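Local coordinates for RegF protein (Neisseria gonorrhoeae, PDB 4HOJ) that binds glutathione and calcium ions and, as a homologue of stringent starvation protein A with the glutathione transferase fold, probably acts in the stress response, at residues Y180-R183 and I184-R187; E147-S150 and M151-A155; I67-E70 and Y71-E74; P86-R89 and G90-R93. All coordinates share one frame; numbering follows the deposited sequence. Where two conformers were deposited one is given.

Interaction 1. Residues Y180-R183 and I184-R187; sequences YAER and IFQR. With CA (calcium ion), chain E.
The ring of Y180 and the chain of I184, one helical turn apart, make the first of two apolar pairs. I184 lays its CG1 branch over one face of the ring, toward the rim, as a CH-pi contact with CG1 4.0 Å from the ring centroid. The tyrosine ring is carried to that side because CG stands anti to the backbone N (chi1 157°), and its hydroxyl goes on to bond D153. The second apolar pair, one residue further on, brings A181 CB to within 3.7 Å of F185 CZ. The same phenylalanine lies across the A181 carbonyl, whose oxygen sits 3.1 Å above the ring plane and is also the acceptor for F185 N.

I184 N to Y180 O and F185 N to A181 O are regular i to i+4 bonds. Q186 N is shared between a weak bond to E182 O and another, 3.3 Å long, to R183 O, which it approaches from well above the carbonyl plane.

The polar part centres on E182. It folds back at chi2 (-51°), and its OE2 binds calcium at 2.4 Å while also lying at the edge of the F185 ring. The carboxylate stands nearly upright to that ring, 79° between planes. Its other oxygen, OE1, forms a salt bridge with R202, so both ends of the carboxylate are held. Water 1 and L178 are further members of this calcium site. Together these features make up the C-terminal turn of helix 175-185, with a calcium site on its flank, in the all-helical C-terminal domain of the glutathione transferase fold.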
loop_
_atom_site.group_PDB
_atom_site.type_symbol
_atom_site.label_atom_id
_atom_site.label_comp_id
_atom_site.label_asym_id
_atom_site.label_seq_id
_atom_site.Cartn_x
_atom_site.Cartn_y
_atom_site.Cartn_z
ATOM N N TYR A 180 -15.673 14.990 -14.727
ATOM C CA TYR A 180 -14.306 14.907 -14.213
ATOM C C TYR A 180 -13.395 14.022 -15.074
ATOM O O TYR A 180 -12.265 14.436 -15.404
ATOM C CB TYR A 180 -14.299 14.439 -12.732
ATOM C CG TYR A 180 -13.006 13.799 -12.261
ATOM C CD1 TYR A 180 -11.946 14.570 -11.755
ATOM C CD2 TYR A 180 -12.840 12.416 -12.322
ATOM C CE1 TYR A 180 -10.782 13.984 -11.321
ATOM C CE2 TYR A 180 -11.685 11.835 -11.900
ATOM C CZ TYR A 180 -10.657 12.612 -11.406
ATOM O OH TYR A 180 -9.500 12.001 -10.979
ATOM N N ALA A 181 -13.861 12.832 -15.442
ATOM C CA ALA A 181 -13.016 11.946 -16.220
ATOM C C ALA A 181 -12.646 12.650 -17.529
ATOM O O ALA A 181 -11.502 12.558 -17.931
ATOM C CB ALA A 181 -13.719 10.658 -16.508
ATOM N N GLU A 182 -13.592 13.297 -18.202
ATOM C CA GLU A 182 -13.258 14.040 -19.433
ATOM C C GLU A 182 -12.177 15.120 -19.240
ATOM O O GLU A 182 -11.308 15.312 -20.120
ATOM C CB GLU A 182 -14.511 14.626 -20.099
ATOM C CG GLU A 182 -15.497 13.554 -20.567
ATOM C CD GLU A 182 -14.868 12.444 -21.416
ATOM O OE1 GLU A 182 -14.081 12.728 -22.361
ATOM O OE2 GLU A 182 -15.163 11.263 -21.123
ATOM N N ARG A 183 -12.183 15.806 -18.109
ATOM C CA ARG A 183 -11.113 16.759 -17.831
ATOM C C ARG A 183 -9.757 16.071 -17.721
ATOM O O ARG A 183 -8.793 16.594 -18.270
ATOM C CB ARG A 183 -11.416 17.570 -16.582
ATOM C CG ARG A 183 -12.340 18.746 -16.891
ATOM C CD ARG A 183 -12.331 19.779 -15.770
ATOM N NE ARG A 183 -12.396 19.118 -14.467
ATOM C CZ ARG A 183 -13.527 18.766 -13.875
ATOM N NH1 ARG A 183 -14.699 19.027 -14.451
ATOM N NH2 ARG A 183 -13.501 18.175 -12.704
ATOM N N ILE A 184 -9.681 14.923 -17.034
ATOM C CA ILE A 184 -8.429 14.212 -16.952
ATOM C C ILE A 184 -7.963 13.798 -18.349
ATOM O O ILE A 184 -6.769 13.932 -18.693
ATOM C CB ILE A 184 -8.596 12.958 -16.091
ATOM C CG1 ILE A 184 -9.028 13.372 -14.687
ATOM C CG2 ILE A 184 -7.268 12.149 -16.050
ATOM C CD1 ILE A 184 -8.065 14.382 -13.987
ATOM N N PHE A 185 -8.896 13.320 -19.174
ATOM C CA PHE A 185 -8.499 12.739 -20.457
ATOM C C PHE A 185 -8.078 13.821 -21.456
ATOM O O PHE A 185 -7.397 13.481 -22.445
ATOM C CB PHE A 185 -9.631 11.964 -21.106
ATOM C CG PHE A 185 -10.216 10.854 -20.248
ATOM C CD1 PHE A 185 -9.453 10.157 -19.280
ATOM C CD2 PHE A 185 -11.550 10.488 -20.465
ATOM C CE1 PHE A 185 -10.081 9.111 -18.553
ATOM C CE2 PHE A 185 -12.140 9.480 -19.734
ATOM C CZ PHE A 185 -11.381 8.795 -18.767
ATOM N N GLN A 186 -8.424 15.083 -21.179
ATOM C CA GLN A 186 -7.967 16.167 -22.024
ATOM C C GLN A 186 -6.547 16.592 -21.702
ATOM O O GLN A 186 -5.982 17.423 -22.395
ATOM C CB GLN A 186 -8.934 17.337 -21.906
ATOM C CG GLN A 186 -10.256 16.964 -22.572
ATOM C CD GLN A 186 -11.417 17.909 -22.291
ATOM O OE1 GLN A 186 -11.314 18.858 -21.492
ATOM N NE2 GLN A 186 -12.549 17.647 -22.958
ATOM N N ARG A 187 -5.954 16.065 -20.632
ATOM C CA ARG A 187 -4.614 16.525 -20.293
ATOM C C ARG A 187 -3.619 16.010 -21.354
ATOM O O ARG A 187 -3.647 14.846 -21.759
ATOM C CB ARG A 187 -4.174 16.023 -18.922
ATOM C CG ARG A 187 -5.012 16.566 -17.763
ATOM C CD ARG A 187 -4.519 16.068 -16.397
ATOM N NE ARG A 187 -3.146 16.516 -16.076
ATOM C CZ ARG A 187 -2.894 17.643 -15.431
ATOM N NH1 ARG A 187 -3.883 18.444 -15.087
ATOM N NH2 ARG A 187 -1.645 17.977 -15.186
HETATM CA CA CA E . -16.434 10.471 -19.265
HETATM O O HOH W 1 -16.677 8.138 -19.996
#

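Interaction 2. Residues E147-S150 and M151-A155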
loop_
_atom_site.group_PDB
_atom_site.type_symbol
_atom_site.label_atom_id
_atom_site.label_comp_id
_atom_site.label_asym_id
_atom_site.label_seq_id
_atom_site.Cartn_x
_atom_site.Cartn_y
_atom_site.Cartn_z
ATOM N N GLU A 147 -8.693 21.208 -5.534
ATOM C CA GLU A 147 -8.663 21.938 -6.785
ATOM C C GLU A 147 -7.380 21.661 -7.570
ATOM O O GLU A 147 -7.244 22.141 -8.685
ATOM C CB GLU A 147 -8.903 23.426 -6.543
ATOM C CG GLU A 147 -7.971 23.962 -5.562
ATOM C CD GLU A 147 -8.237 25.457 -5.157
ATOM O OE1 GLU A 147 -9.394 26.010 -5.182
ATOM O OE2 GLU A 147 -7.224 26.097 -4.824
ATOM N N ASP A 148 -6.476 20.840 -7.027
ATOM C CA ASP A 148 -5.224 20.501 -7.719
ATOM C C ASP A 148 -5.122 19.030 -8.169
ATOM O O ASP A 148 -5.343 18.107 -7.401
ATOM C CB ASP A 148 -4.010 20.839 -6.863
ATOM C CG ASP A 148 -3.986 22.290 -6.477
ATOM O OD1 ASP A 148 -3.879 23.119 -7.381
ATOM O OD2 ASP A 148 -4.134 22.575 -5.280
ATOM N N PHE A 149 -4.741 18.847 -9.423
ATOM C CA PHE A 149 -4.460 17.522 -9.992
ATOM C C PHE A 149 -3.397 16.834 -9.180
ATOM O O PHE A 149 -2.411 17.448 -8.798
ATOM C CB PHE A 149 -3.948 17.735 -11.417
ATOM C CG PHE A 149 -3.534 16.460 -12.116
ATOM C CD1 PHE A 149 -4.485 15.587 -12.585
ATOM C CD2 PHE A 149 -2.178 16.143 -12.300
ATOM C CE1 PHE A 149 -4.091 14.420 -13.264
ATOM C CE2 PHE A 149 -1.778 14.991 -12.976
ATOM C CZ PHE A 149 -2.735 14.116 -13.442
ATOM N N SER A 150 -3.556 15.527 -8.952
ATOM C CA SER A 150 -2.592 14.793 -8.129
ATOM C C SER A 150 -2.418 13.372 -8.569
ATOM O O SER A 150 -3.124 12.887 -9.475
ATOM C CB SER A 150 -2.964 14.735 -6.621
ATOM O OG SER A 150 -4.079 13.880 -6.432
ATOM N N MET A 151 -1.492 12.698 -7.891
ATOM C CA MET A 151 -1.224 11.274 -8.163
ATOM C C MET A 151 -2.467 10.419 -7.931
ATOM O O MET A 151 -2.622 9.337 -8.482
ATOM C CB MET A 151 -0.149 10.814 -7.183
ATOM C CG MET A 151 0.255 9.431 -7.533
ATOM S SD MET A 151 1.225 9.543 -9.027
ATOM C CE MET A 151 2.795 10.023 -8.311
ATOM N N ILE A 152 -3.371 10.909 -7.100
ATOM C CA ILE A 152 -4.596 10.177 -6.876
ATOM C C ILE A 152 -5.475 10.114 -8.139
ATOM O O ILE A 152 -6.062 9.087 -8.501
ATOM C CB ILE A 152 -5.348 10.662 -5.589
ATOM C CG1 ILE A 152 -4.408 10.964 -4.396
ATOM C CG2 ILE A 152 -6.396 9.618 -5.216
ATOM C CD1 ILE A 152 -3.267 10.080 -4.088
ATOM N N ASP A 153 -5.526 11.235 -8.846
ATOM C CA ASP A 153 -6.160 11.263 -10.168
ATOM C C ASP A 153 -5.463 10.340 -11.173
ATOM O O ASP A 153 -6.089 9.602 -11.935
ATOM C CB ASP A 153 -6.154 12.688 -10.715
ATOM C CG ASP A 153 -6.826 13.672 -9.751
ATOM O OD1 ASP A 153 -8.064 13.578 -9.586
ATOM O OD2 ASP A 153 -6.134 14.516 -9.186
ATOM N N VAL A 154 -4.153 10.331 -11.115
ATOM C CA VAL A 154 -3.383 9.463 -11.986
ATOM C C VAL A 154 -3.758 8.014 -11.763
ATOM O O VAL A 154 -3.966 7.252 -12.737
ATOM C CB VAL A 154 -1.880 9.628 -11.742
ATOM C CG1 VAL A 154 -1.072 8.511 -12.429
ATOM C CG2 VAL A 154 -1.423 11.008 -12.216
ATOM N N ALA A 155 -3.849 7.598 -10.494
ATOM C CA ALA A 155 -4.078 6.168 -10.191
ATOM C C ALA A 155 -5.478 5.712 -10.702
ATOM O O ALA A 155 -5.635 4.582 -11.140
ATOM C CB ALA A 155 -3.927 5.966 -8.695
HETATM O O HOH W 2 -6.285 15.465 -6.732
#
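F149 overlaps D153 and V154, its ring lying obliquely against both. CZ comes within 3.6 Å of V154 CG2, and CE1 within 3.7 Å of D153 CB. The ring and carboxylate planes of F149 and D153 are nearly parallel, 13° apart.

Beside this apolar patch, S150 and D153 illustrate the capping box, the reciprocal way in which a helix start can be closed. The serine OG, set between its own backbone N and carbonyl carbon (chi1 71°), accepts from I152 N at 3.1 Å. In return, S150 N donates to D153 OD2 at 2.8 Å, using the anti lone pair of that oxygen. The first regular helical bond, V154 N to S150 O, follows at once.

Water 2 ties the polar groups together: it accepts from S150 OG and donates both to D148 O and, at 2.6 Å, to D153 OD2. That carboxylate oxygen is therefore gripped by an amide and a water, while OD1 bonds Y180 OH and I144 N, so that the buried carboxylate is held from both oxygens. Such a set of donors would probably stabilise its negative charge.

The cap starts helix 151-161 among four other helices: I152 packs on helix 86-102, V154 on helix 13-25 and helix 65-75, and R187, just after helix 175-185, makes a cation-pi contact with F149.

Interaction 3. Residues I67-E70 and Y71-E74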
loop_
_atom_site.group_PDB
_atom_site.type_symbol
_atom_site.label_atom_id
_atom_site.label_comp_id
_atom_site.label_asym_id
_atom_site.label_seq_id
_atom_site.Cartn_x
_atom_site.Cartn_y
_atom_site.Cartn_z
ATOM N N ILE A 67 3.685 2.267 -6.196
ATOM C CA ILE A 67 5.010 2.433 -5.550
ATOM C C ILE A 67 5.988 3.015 -6.593
ATOM O O ILE A 67 6.769 3.932 -6.303
ATOM C CB ILE A 67 5.498 1.067 -5.023
ATOM C CG1 ILE A 67 4.615 0.684 -3.849
ATOM C CG2 ILE A 67 6.940 1.149 -4.590
ATOM C CD1 ILE A 67 5.019 -0.583 -3.216
ATOM N N ILE A 68 5.953 2.520 -7.843
ATOM C CA ILE A 68 6.739 3.086 -8.909
ATOM C C ILE A 68 6.405 4.573 -9.025
ATOM O O ILE A 68 7.292 5.418 -9.137
ATOM C CB ILE A 68 6.356 2.362 -10.222
ATOM C CG1 ILE A 68 6.951 0.942 -10.195
ATOM C CG2 ILE A 68 6.895 3.171 -11.442
ATOM C CD1 ILE A 68 6.384 0.020 -11.377
ATOM N N ASN A 69 5.114 4.891 -8.942
ATOM C CA ASN A 69 4.713 6.288 -9.156
ATOM C C ASN A 69 5.136 7.197 -8.027
ATOM O O ASN A 69 5.526 8.338 -8.276
ATOM C CB ASN A 69 3.228 6.366 -9.392
ATOM C CG ASN A 69 2.865 5.876 -10.763
ATOM O OD1 ASN A 69 3.731 5.612 -11.593
ATOM N ND2 ASN A 69 1.551 5.738 -11.004
ATOM N N GLU A 70 5.100 6.702 -6.772
ATOM C CA GLU A 70 5.697 7.445 -5.640
ATOM C C GLU A 70 7.134 7.746 -5.878
ATOM O O GLU A 70 7.593 8.863 -5.634
ATOM C CB GLU A 70 5.606 6.666 -4.329
ATOM C CG GLU A 70 4.208 6.595 -3.771
ATOM C CD GLU A 70 3.850 7.712 -2.821
ATOM O OE1 GLU A 70 4.617 8.702 -2.705
ATOM O OE2 GLU A 70 2.776 7.589 -2.183
ATOM N N TYR A 71 7.869 6.730 -6.312
ATOM C CA TYR A 71 9.278 6.922 -6.612
ATOM C C TYR A 71 9.454 8.000 -7.669
ATOM O O TYR A 71 10.228 8.931 -7.471
ATOM C CB TYR A 71 9.939 5.587 -7.037
ATOM C CG TYR A 71 11.329 5.792 -7.536
ATOM C CD1 TYR A 71 12.372 6.049 -6.663
ATOM C CD2 TYR A 71 11.605 5.714 -8.888
ATOM C CE1 TYR A 71 13.665 6.228 -7.133
ATOM C CE2 TYR A 71 12.895 5.907 -9.379
ATOM C CZ TYR A 71 13.911 6.167 -8.506
ATOM O OH TYR A 71 15.192 6.322 -8.970
ATOM N N ILE A 72 8.729 7.898 -8.777
ATOM C CA ILE A 72 8.908 8.865 -9.841
ATOM C C ILE A 72 8.634 10.293 -9.312
ATOM O O ILE A 72 9.346 11.242 -9.649
ATOM C CB ILE A 72 8.050 8.511 -11.046
ATOM C CG1 ILE A 72 8.552 7.225 -11.673
ATOM C CG2 ILE A 72 8.160 9.657 -12.091
ATOM C CD1 ILE A 72 7.533 6.631 -12.644
ATOM N N ASP A 73 7.589 10.419 -8.490
ATOM C CA ASP A 73 7.228 11.729 -7.985
ATOM C C ASP A 73 8.338 12.315 -7.122
ATOM O O ASP A 73 8.543 13.538 -7.113
ATOM C CB ASP A 73 5.932 11.642 -7.171
ATOM C CG ASP A 73 5.288 12.981 -6.955
ATOM O OD1 ASP A 73 5.315 13.827 -7.895
ATOM O OD2 ASP A 73 4.749 13.232 -5.859
ATOM N N GLU A 74 9.038 11.462 -6.369
ATOM C CA GLU A 74 10.097 11.929 -5.500
ATOM C C GLU A 74 11.384 12.139 -6.291
ATOM O O GLU A 74 12.170 13.060 -5.986
ATOM C CB GLU A 74 10.293 10.996 -4.280
ATOM C CG GLU A 74 9.085 11.016 -3.329
ATOM C CD GLU A 74 9.328 10.294 -2.016
ATOM O OE1 GLU A 74 10.349 9.566 -1.925
ATOM O OE2 GLU A 74 8.486 10.465 -1.091
HETATM O O HOH W 3 6.020 10.914 -1.213
#
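I68 and I72 lie side by side and point the same way, so that they form one apolar ridge along helix 65-75. The methyl CG2 of I68 meets CD1 of I72 at 3.7 Å; that methyl is anti to the backbone N while CG1 turns back beside it (chi1 -73°). N69 also runs alongside I72, in a looser fit, with OD1 4.1 Å from CD1.

Y71 is turned another way. Its ring presents an edge to the carbonyl oxygen of I68, and CB lies 3.4 Å from that oxygen, while the hydroxyl reaches E57. The I68 oxygen is also the acceptor for I72 N, at 2.9 Å, one of four successive i to i+4 bonds that run through this turn of helix.

On the polar side, in one of the two conformers of E70, the carboxylates of E70 and E74 come together, OE1 of E70 lying 4.5 Å from OE2 of E74. In that conformer water 3 bridges the two like charges, donating to E70 OE1 and, at 2.5 Å, to E74 OE2. E74 is also held by salt bridges to R89 and R93 of the second subunit, which probably ease the repulsion. D73, on another side, pairs with K25.

Within the thioredoxin-like domain, the helix packs I68, Y71 and I72 on L55 of strand 54-57, I68 and Y71 also on strand 60-63, and N69 and I72 on helix 13-25, while I67, E70, Y71 and E74 meet the second subunit.

Interaction 4. Residues P86-R89 and G90-R93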
loop_
_atom_site.group_PDB
_atom_site.type_symbol
_atom_site.label_atom_id
_atom_site.label_comp_id
_atom_site.label_asym_id
_atom_site.label_seq_id
_atom_site.Cartn_x
_atom_site.Cartn_y
_atom_site.Cartn_z
ATOM N N PRO A 86 1.217 17.414 5.065
ATOM C CA PRO A 86 1.120 16.012 5.521
ATOM C C PRO A 86 -0.311 15.526 5.698
ATOM O O PRO A 86 -0.604 14.332 5.469
ATOM C CB PRO A 86 1.855 16.022 6.858
ATOM C CG PRO A 86 2.812 17.178 6.726
ATOM C CD PRO A 86 2.143 18.207 5.895
ATOM N N VAL A 87 -1.234 16.412 6.027
ATOM C CA VAL A 87 -2.634 16.012 6.195
ATOM C C VAL A 87 -3.256 15.572 4.874
ATOM O O VAL A 87 -3.848 14.485 4.772
ATOM C CB VAL A 87 -3.461 17.155 6.871
ATOM C CG1 VAL A 87 -4.938 16.823 6.839
ATOM C CG2 VAL A 87 -2.978 17.377 8.291
ATOM N N MET A 88 -3.128 16.400 3.842
ATOM C CA MET A 88 -3.654 16.030 2.556
ATOM C C MET A 88 -2.933 14.828 1.960
ATOM O O MET A 88 -3.570 14.007 1.274
ATOM C CB MET A 88 -3.683 17.213 1.583
ATOM C CG MET A 88 -4.625 16.958 0.354
ATOM S SD MET A 88 -6.385 16.557 0.708
ATOM C CE MET A 88 -6.641 17.472 2.234
ATOM N N ARG A 89 -1.639 14.683 2.251
ATOM C CA ARG A 89 -0.906 13.527 1.744
ATOM C C ARG A 89 -1.403 12.289 2.404
ATOM O O ARG A 89 -1.537 11.267 1.743
ATOM C CB ARG A 89 0.589 13.669 1.996
ATOM C CG ARG A 89 1.177 14.784 1.109
ATOM C CD ARG A 89 2.461 15.376 1.684
ATOM N NE ARG A 89 3.531 14.401 1.689
ATOM C CZ ARG A 89 4.226 14.018 0.619
ATOM N NH1 ARG A 89 3.992 14.602 -0.551
ATOM N NH2 ARG A 89 5.171 13.068 0.712
ATOM N N GLY A 90 -1.688 12.339 3.699
ATOM C CA GLY A 90 -2.207 11.151 4.375
ATOM C C GLY A 90 -3.573 10.790 3.901
ATOM O O GLY A 90 -3.845 9.605 3.618
ATOM N N ARG A 91 -4.452 11.785 3.766
ATOM C CA ARG A 91 -5.774 11.520 3.237
ATOM C C ARG A 91 -5.647 10.894 1.843
ATOM O O ARG A 91 -6.381 9.957 1.515
ATOM C CB ARG A 91 -6.614 12.807 3.119
ATOM C CG ARG A 91 -7.149 13.263 4.422
ATOM C CD ARG A 91 -8.261 14.331 4.238
ATOM N NE ARG A 91 -8.770 14.764 5.531
ATOM C CZ ARG A 91 -8.644 15.999 5.988
ATOM N NH1 ARG A 91 -8.045 16.907 5.222
ATOM N NH2 ARG A 91 -9.132 16.329 7.178
ATOM N N GLY A 92 -4.765 11.425 0.987
ATOM C CA GLY A 92 -4.612 10.892 -0.358
ATOM C C GLY A 92 -4.070 9.498 -0.373
ATOM O O GLY A 92 -4.544 8.673 -1.134
ATOM N N ARG A 93 -3.084 9.209 0.476
ATOM C CA ARG A 93 -2.575 7.831 0.524
ATOM C C ARG A 93 -3.660 6.884 0.947
ATOM O O ARG A 93 -3.717 5.739 0.481
ATOM C CB ARG A 93 -1.402 7.737 1.481
ATOM C CG ARG A 93 -0.195 8.330 0.888
ATOM C CD ARG A 93 0.901 7.947 1.846
ATOM N NE ARG A 93 2.095 8.691 1.599
ATOM C CZ ARG A 93 2.576 9.659 2.372
ATOM N NH1 ARG A 93 1.978 10.053 3.528
ATOM N NH2 ARG A 93 3.666 10.245 1.914
HETATM O O HOH W 4 1.438 12.372 5.507
#
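G90 N donates to P86 O at 2.9 Å, an i to i+4 bond in the first turn of the helix. The same carbonyl accepts from water 4, which in turn makes a weak bond with NH1 of R93, so one oxygen serves both an amide and a water.

R91 comes next, with N bound to V87 O in a nearly straight bond of 172°. Its chain is extended from CG to NE and runs alongside V87, whose CG1 covers one face of the guanidinium, 3.5 Å from NH1. M88 approaches the same group at its edge and in its plane, with CE 3.3 Å from NH1, because the methionine chain bends back at chi2 (57°). Flanked in this way, the guanidinium reaches D59 of the second subunit through NH2.

G92 bonds through N to M88 O. R93 closes the turn: its N donates to R89 O, and its extended chain lies beside R89, with CG 3.3 Å from that carbonyl oxygen. The two guanidinium planes are almost perpendicular (89°), and their NH2 atoms stand 3.4 Å apart. Both arginines gather round E74 of the second subunit, R89 through NE to OE1 and R93 through NH2 to OE2, so the shared anion probably allows the pair to lie this close.

The segment opens helix 86-102, which follows helix 65-75 in the chain, and sets its first turns against that helix of the second subunit.

Each interaction closes a single turn between adjoining residues, so the four follow in series along the chain and none nests or crosses. Interaction 3 lies in the thioredoxin-like domain, and interaction 4 opens the next helix; both face the second subunit, and a weak ion pair from E70 to R93 joins them within one chain. Interaction 2, much later, starts helix 151-161, which touches both: M151 packs on N69 and D73, and I152 on G92. Interaction 1 ends the following helix and rests on interaction 2 through I184 and F149 and through a probable hydrogen bond between Y180 and D153. The 151-155 turn thus links the N-terminal domain, the dimer-facing helix and the calcium-bearing helix.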